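Local coordinates for AGR_L_2016p (Agrobacterium tumefaciens, PDB 2GVH), which probably hydrolyses acyl-CoA thioesters to free fatty acid and coenzyme A, as a double hotdog-domain acyl-CoA thioesterase, at residues M186-C198 with A226-T240. Numbering follows the deposited sequence.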
loop_
_atom_site.group_PDB
_atom_site.type_symbol
_atom_site.label_atom_id
_atom_site.label_comp_id
_atom_site.label_asym_id
_atom_site.label_seq_id
_atom_site.Cartn_x
_atom_site.Cartn_y
_atom_site.Cartn_z
HETATM N N MSE B 186 -15.085 -6.924 -4.260
HETATM C CA MSE B 186 -16.435 -7.110 -4.708
HETATM C C MSE B 186 -17.250 -5.923 -4.302
HETATM O O MSE B 186 -18.127 -5.492 -5.030
HETATM C CB MSE B 186 -17.033 -8.380 -4.136
HETATM C CG MSE B 186 -16.387 -9.609 -4.650
HETATM SE SE MSE B 186 -16.975 -11.134 -3.582
HETATM C CE MSE B 186 -18.617 -11.577 -4.578
ATOM N N THR B 187 -16.963 -5.402 -3.134
ATOM C CA THR B 187 -17.629 -4.249 -2.620
ATOM C C THR B 187 -17.316 -3.026 -3.457
ATOM O O THR B 187 -18.220 -2.321 -3.872
ATOM C CB THR B 187 -17.225 -3.999 -1.146
ATOM O OG1 THR B 187 -17.443 -5.196 -0.412
ATOM C CG2 THR B 187 -18.101 -2.933 -0.523
ATOM N N LYS B 188 -16.042 -2.744 -3.686
ATOM C CA LYS B 188 -15.652 -1.758 -4.714
ATOM C C LYS B 188 -16.546 -1.878 -5.967
ATOM O O LYS B 188 -17.183 -0.913 -6.354
ATOM C CB LYS B 188 -14.194 -1.915 -5.089
ATOM C CG LYS B 188 -13.652 -0.751 -5.863
ATOM C CD LYS B 188 -12.277 -1.050 -6.341
ATOM C CE LYS B 188 -11.347 0.117 -6.107
ATOM N NZ LYS B 188 -9.981 -0.348 -6.490
ATOM N N ALA B 189 -16.631 -3.058 -6.570
ATOM C CA ALA B 189 -17.502 -3.189 -7.754
ATOM C C ALA B 189 -18.973 -2.853 -7.444
ATOM O O ALA B 189 -19.655 -2.235 -8.238
ATOM C CB ALA B 189 -17.363 -4.578 -8.411
ATOM N N ALA B 190 -19.449 -3.199 -6.262
ATOM C CA ALA B 190 -20.817 -2.864 -5.873
ATOM C C ALA B 190 -20.987 -1.344 -5.718
ATOM O O ALA B 190 -22.010 -0.769 -6.077
ATOM C CB ALA B 190 -21.161 -3.532 -4.583
ATOM N N PHE B 191 -19.975 -0.685 -5.175
ATOM C CA PHE B 191 -20.016 0.756 -5.081
ATOM C C PHE B 191 -20.089 1.389 -6.460
ATOM O O PHE B 191 -20.871 2.279 -6.688
ATOM C CB PHE B 191 -18.789 1.262 -4.341
ATOM C CG PHE B 191 -18.693 2.733 -4.335
ATOM C CD1 PHE B 191 -18.262 3.418 -5.474
ATOM C CD2 PHE B 191 -19.092 3.456 -3.236
ATOM C CE1 PHE B 191 -18.210 4.796 -5.508
ATOM C CE2 PHE B 191 -19.025 4.837 -3.257
ATOM C CZ PHE B 191 -18.590 5.508 -4.393
ATOM N N VAL B 192 -19.281 0.903 -7.398
ATOM C CA VAL B 192 -19.265 1.435 -8.749
ATOM C C VAL B 192 -20.650 1.318 -9.395
ATOM O O VAL B 192 -21.260 2.329 -9.709
ATOM C CB VAL B 192 -18.171 0.736 -9.606
ATOM C CG1 VAL B 192 -18.382 0.958 -11.143
ATOM C CG2 VAL B 192 -16.783 1.164 -9.154
ATOM N N ALA B 193 -21.155 0.104 -9.579
ATOM C CA ALA B 193 -22.505 -0.125 -10.143
ATOM C C ALA B 193 -23.645 0.641 -9.475
ATOM O O ALA B 193 -24.429 1.289 -10.169
ATOM C CB ALA B 193 -22.844 -1.611 -10.152
ATOM N N ALA B 194 -23.766 0.559 -8.149
ATOM C CA ALA B 194 -24.741 1.408 -7.406
ATOM C C ALA B 194 -24.648 2.876 -7.752
ATOM O O ALA B 194 -25.637 3.505 -8.112
ATOM C CB ALA B 194 -24.572 1.262 -5.857
ATOM N N SER B 195 -23.443 3.411 -7.653
ATOM C CA SER B 195 -23.239 4.861 -7.753
ATOM C C SER B 195 -23.510 5.333 -9.144
ATOM O O SER B 195 -24.144 6.354 -9.352
ATOM C CB SER B 195 -21.823 5.234 -7.346
ATOM O OG SER B 195 -21.611 6.594 -7.612
ATOM N N ARG B 196 -23.026 4.574 -10.106
ATOM C CA ARG B 196 -23.373 4.816 -11.520
ATOM C C ARG B 196 -24.867 4.842 -11.726
ATOM O O ARG B 196 -25.366 5.718 -12.396
ATOM C CB ARG B 196 -22.705 3.797 -12.457
ATOM C CG ARG B 196 -21.238 4.135 -12.719
ATOM C CD ARG B 196 -20.590 3.137 -13.634
ATOM N NE ARG B 196 -19.233 3.504 -14.043
ATOM C CZ ARG B 196 -18.454 2.718 -14.783
ATOM N NH1 ARG B 196 -18.885 1.525 -15.184
ATOM N NH2 ARG B 196 -17.242 3.114 -15.143
ATOM N N TYR B 197 -25.586 3.918 -11.098
ATOM C CA TYR B 197 -27.043 3.837 -11.265
ATOM C C TYR B 197 -27.752 5.069 -10.735
ATOM O O TYR B 197 -28.593 5.625 -11.397
ATOM C CB TYR B 197 -27.591 2.603 -10.553
ATOM C CG TYR B 197 -29.040 2.359 -10.825
ATOM C CD1 TYR B 197 -29.440 1.640 -11.950
ATOM C CD2 TYR B 197 -30.025 2.869 -9.983
ATOM C CE1 TYR B 197 -30.785 1.422 -12.222
ATOM C CE2 TYR B 197 -31.381 2.656 -10.256
ATOM C CZ TYR B 197 -31.745 1.927 -11.379
ATOM O OH TYR B 197 -33.069 1.698 -11.675
ATOM N N CYS B 198 -27.426 5.501 -9.529
ATOM C CA CYS B 198 -28.195 6.579 -8.943
ATOM C C CYS B 198 -27.621 7.984 -9.228
ATOM O O CYS B 198 -28.290 8.974 -9.004
ATOM C CB CYS B 198 -28.347 6.328 -7.451
ATOM S SG CYS B 198 -26.820 6.492 -6.458
ATOM N N ALA B 226 -20.735 -6.656 -11.603
ATOM C CA ALA B 226 -21.651 -6.096 -10.631
ATOM C C ALA B 226 -22.739 -5.374 -11.365
ATOM O O ALA B 226 -22.460 -4.655 -12.348
ATOM C CB ALA B 226 -20.909 -5.137 -9.684
ATOM N N HIS B 227 -23.984 -5.590 -10.930
ATOM C CA HIS B 227 -25.139 -4.942 -11.570
ATOM C C HIS B 227 -26.257 -4.846 -10.570
ATOM O O HIS B 227 -26.330 -5.639 -9.649
ATOM C CB HIS B 227 -25.609 -5.738 -12.782
ATOM C CG HIS B 227 -26.317 -6.989 -12.409
ATOM N ND1 HIS B 227 -27.682 -7.039 -12.213
ATOM C CD2 HIS B 227 -25.845 -8.222 -12.121
ATOM C CE1 HIS B 227 -28.023 -8.265 -11.850
ATOM N NE2 HIS B 227 -26.928 -9.003 -11.790
ATOM N N VAL B 228 -27.152 -3.890 -10.773
ATOM C CA VAL B 228 -28.222 -3.629 -9.823
ATOM C C VAL B 228 -29.298 -4.661 -10.036
ATOM O O VAL B 228 -29.714 -4.903 -11.175
ATOM C CB VAL B 228 -28.741 -2.180 -9.995
ATOM C CG1 VAL B 228 -29.965 -1.925 -9.173
ATOM C CG2 VAL B 228 -27.645 -1.199 -9.607
ATOM N N GLU B 229 -29.728 -5.284 -8.945
ATOM C CA GLU B 229 -30.792 -6.291 -8.966
ATOM C C GLU B 229 -32.145 -5.693 -8.671
ATOM O O GLU B 229 -33.122 -6.019 -9.356
ATOM C CB GLU B 229 -30.570 -7.305 -7.852
ATOM C CG GLU B 229 -29.714 -8.480 -8.185
ATOM C CD GLU B 229 -29.403 -9.307 -6.946
ATOM O OE1 GLU B 229 -28.956 -8.737 -5.877
ATOM O OE2 GLU B 229 -29.617 -10.540 -7.063
ATOM N N ARG B 230 -32.234 -4.919 -7.583
ATOM C CA ARG B 230 -33.481 -4.258 -7.216
ATOM C C ARG B 230 -33.257 -2.886 -6.599
ATOM O O ARG B 230 -32.191 -2.616 -6.052
ATOM C CB ARG B 230 -34.388 -5.159 -6.346
ATOM C CG ARG B 230 -33.844 -5.607 -5.001
ATOM N N VAL B 231 -34.264 -2.027 -6.711
ATOM C CA VAL B 231 -34.164 -0.649 -6.276
ATOM C C VAL B 231 -35.265 -0.335 -5.281
ATOM O O VAL B 231 -36.447 -0.443 -5.596
ATOM C CB VAL B 231 -34.301 0.310 -7.464
ATOM C CG1 VAL B 231 -34.190 1.765 -6.997
ATOM C CG2 VAL B 231 -33.254 0.010 -8.519
ATOM N N GLY B 232 -34.876 0.047 -4.074
ATOM C CA GLY B 232 -35.829 0.546 -3.078
ATOM C C GLY B 232 -36.019 2.034 -3.251
ATOM O O GLY B 232 -35.698 2.587 -4.312
ATOM N N ARG B 233 -36.553 2.675 -2.214
ATOM C CA ARG B 233 -36.713 4.124 -2.220
ATOM C C ARG B 233 -35.303 4.703 -2.238
ATOM O O ARG B 233 -34.883 5.303 -3.234
ATOM C CB ARG B 233 -37.540 4.623 -1.016
ATOM N N SER B 234 -34.543 4.464 -1.175
ATOM C CA SER B 234 -33.181 5.004 -1.126
ATOM C C SER B 234 -32.030 3.994 -1.308
ATOM O O SER B 234 -30.876 4.391 -1.413
ATOM C CB SER B 234 -32.983 5.844 0.137
ATOM O OG SER B 234 -32.809 5.006 1.257
ATOM N N SER B 235 -32.331 2.706 -1.348
ATOM C CA SER B 235 -31.277 1.699 -1.442
ATOM C C SER B 235 -31.361 0.874 -2.705
ATOM O O SER B 235 -32.407 0.815 -3.346
ATOM C CB SER B 235 -31.345 0.769 -0.247
ATOM O OG SER B 235 -32.586 0.117 -0.229
HETATM N N MSE B 236 -30.252 0.235 -3.069
HETATM C CA MSE B 236 -30.275 -0.786 -4.120
HETATM C C MSE B 236 -29.607 -2.007 -3.561
HETATM O O MSE B 236 -28.843 -1.927 -2.584
HETATM C CB MSE B 236 -29.486 -0.373 -5.366
HETATM C CG MSE B 236 -30.036 0.777 -6.182
HETATM SE SE MSE B 236 -28.590 2.007 -6.758
HETATM C CE MSE B 236 -28.196 2.742 -5.111
ATOM N N SER B 237 -29.882 -3.113 -4.236
ATOM C CA SER B 237 -29.244 -4.377 -4.022
ATOM C C SER B 237 -28.450 -4.806 -5.266
ATOM O O SER B 237 -28.995 -4.992 -6.387
ATOM C CB SER B 237 -30.291 -5.423 -3.680
ATOM O OG SER B 237 -29.714 -6.719 -3.677
ATOM N N ILE B 238 -27.160 -4.992 -5.044
ATOM C CA ILE B 238 -26.224 -5.212 -6.106
ATOM C C ILE B 238 -25.734 -6.618 -5.975
ATOM O O ILE B 238 -25.407 -7.041 -4.876
ATOM C CB ILE B 238 -24.996 -4.277 -6.005
ATOM C CG1 ILE B 238 -25.386 -2.818 -6.267
ATOM C CG2 ILE B 238 -23.957 -4.683 -7.072
ATOM C CD1 ILE B 238 -25.955 -2.120 -5.086
ATOM N N GLN B 239 -25.740 -7.351 -7.095
ATOM C CA GLN B 239 -25.123 -8.647 -7.149
ATOM C C GLN B 239 -23.741 -8.491 -7.712
ATOM O O GLN B 239 -23.554 -7.763 -8.645
ATOM C CB GLN B 239 -25.909 -9.604 -8.040
ATOM C CG GLN B 239 -25.142 -10.857 -8.402
ATOM C CD GLN B 239 -26.016 -11.871 -9.092
ATOM O OE1 GLN B 239 -26.903 -12.457 -8.462
ATOM N NE2 GLN B 239 -25.787 -12.088 -10.398
ATOM N N THR B 240 -22.777 -9.209 -7.158
ATOM C CA THR B 240 -21.431 -9.213 -7.705
ATOM C C THR B 240 -20.977 -10.626 -7.836
ATOM O O THR B 240 -21.216 -11.428 -6.949
ATOM C CB THR B 240 -20.430 -8.511 -6.797
ATOM O OG1 THR B 240 -20.950 -7.238 -6.441
ATOM C CG2 THR B 240 -19.126 -8.306 -7.571
#
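The carbonyl oxygen of Ala194 accepts the helical bond from Cys198 N and is also met by the selenium of Met236, a selenomethionine, with O and SE 3.6 Å apart. The same selenium sits beside the Tyr197 ring in an oblique Met-aromatic contact, nearest CD2 and 58° off the ring normal. Bends at chi2 and chi3 set the Met236 methyl alongside the helix, where CE lies 4.0 Å from Ala194 CB and close to Cys198 SG. Tyr197 holds its CG anti to the backbone N (chi1 -173°), which carries the ring out over the turn end of the hairpin, across Val228 and toward Val231: Val228 CG2 touches its root, 3.9 Å from Tyr197 CB, and Val231 CG2 its far end, 3.6 Å from Tyr197 OH. This is the hotdog fold in its second copy within the chain, the helix 179-198 being the sausage and the antiparallel sheet the bun. The axis of helix segment 186-198 passes 7.2 Å from that of strand 226-231 at a 55° crossing, consistent with the small residues between them. Ala189 and Ala193 both rest on Ala226, whose CB reaches Ala189 CB at 3.8 Å. Alongside, Ile238 puts CG2 against Ala190 and CD1 against Ala194, while Thr240 packs its CG2 near Met186 CB. In strand 160-165, Met162 extends this apolar floor beneath Ala189 and Val160 beneath Ala193. A classic beta bulge sets Glu229 and Arg230 opposite Ser237; there, well away from the helix, Glu229 OE1 takes bonds from Ser237 OG (3.1 Å) and His259.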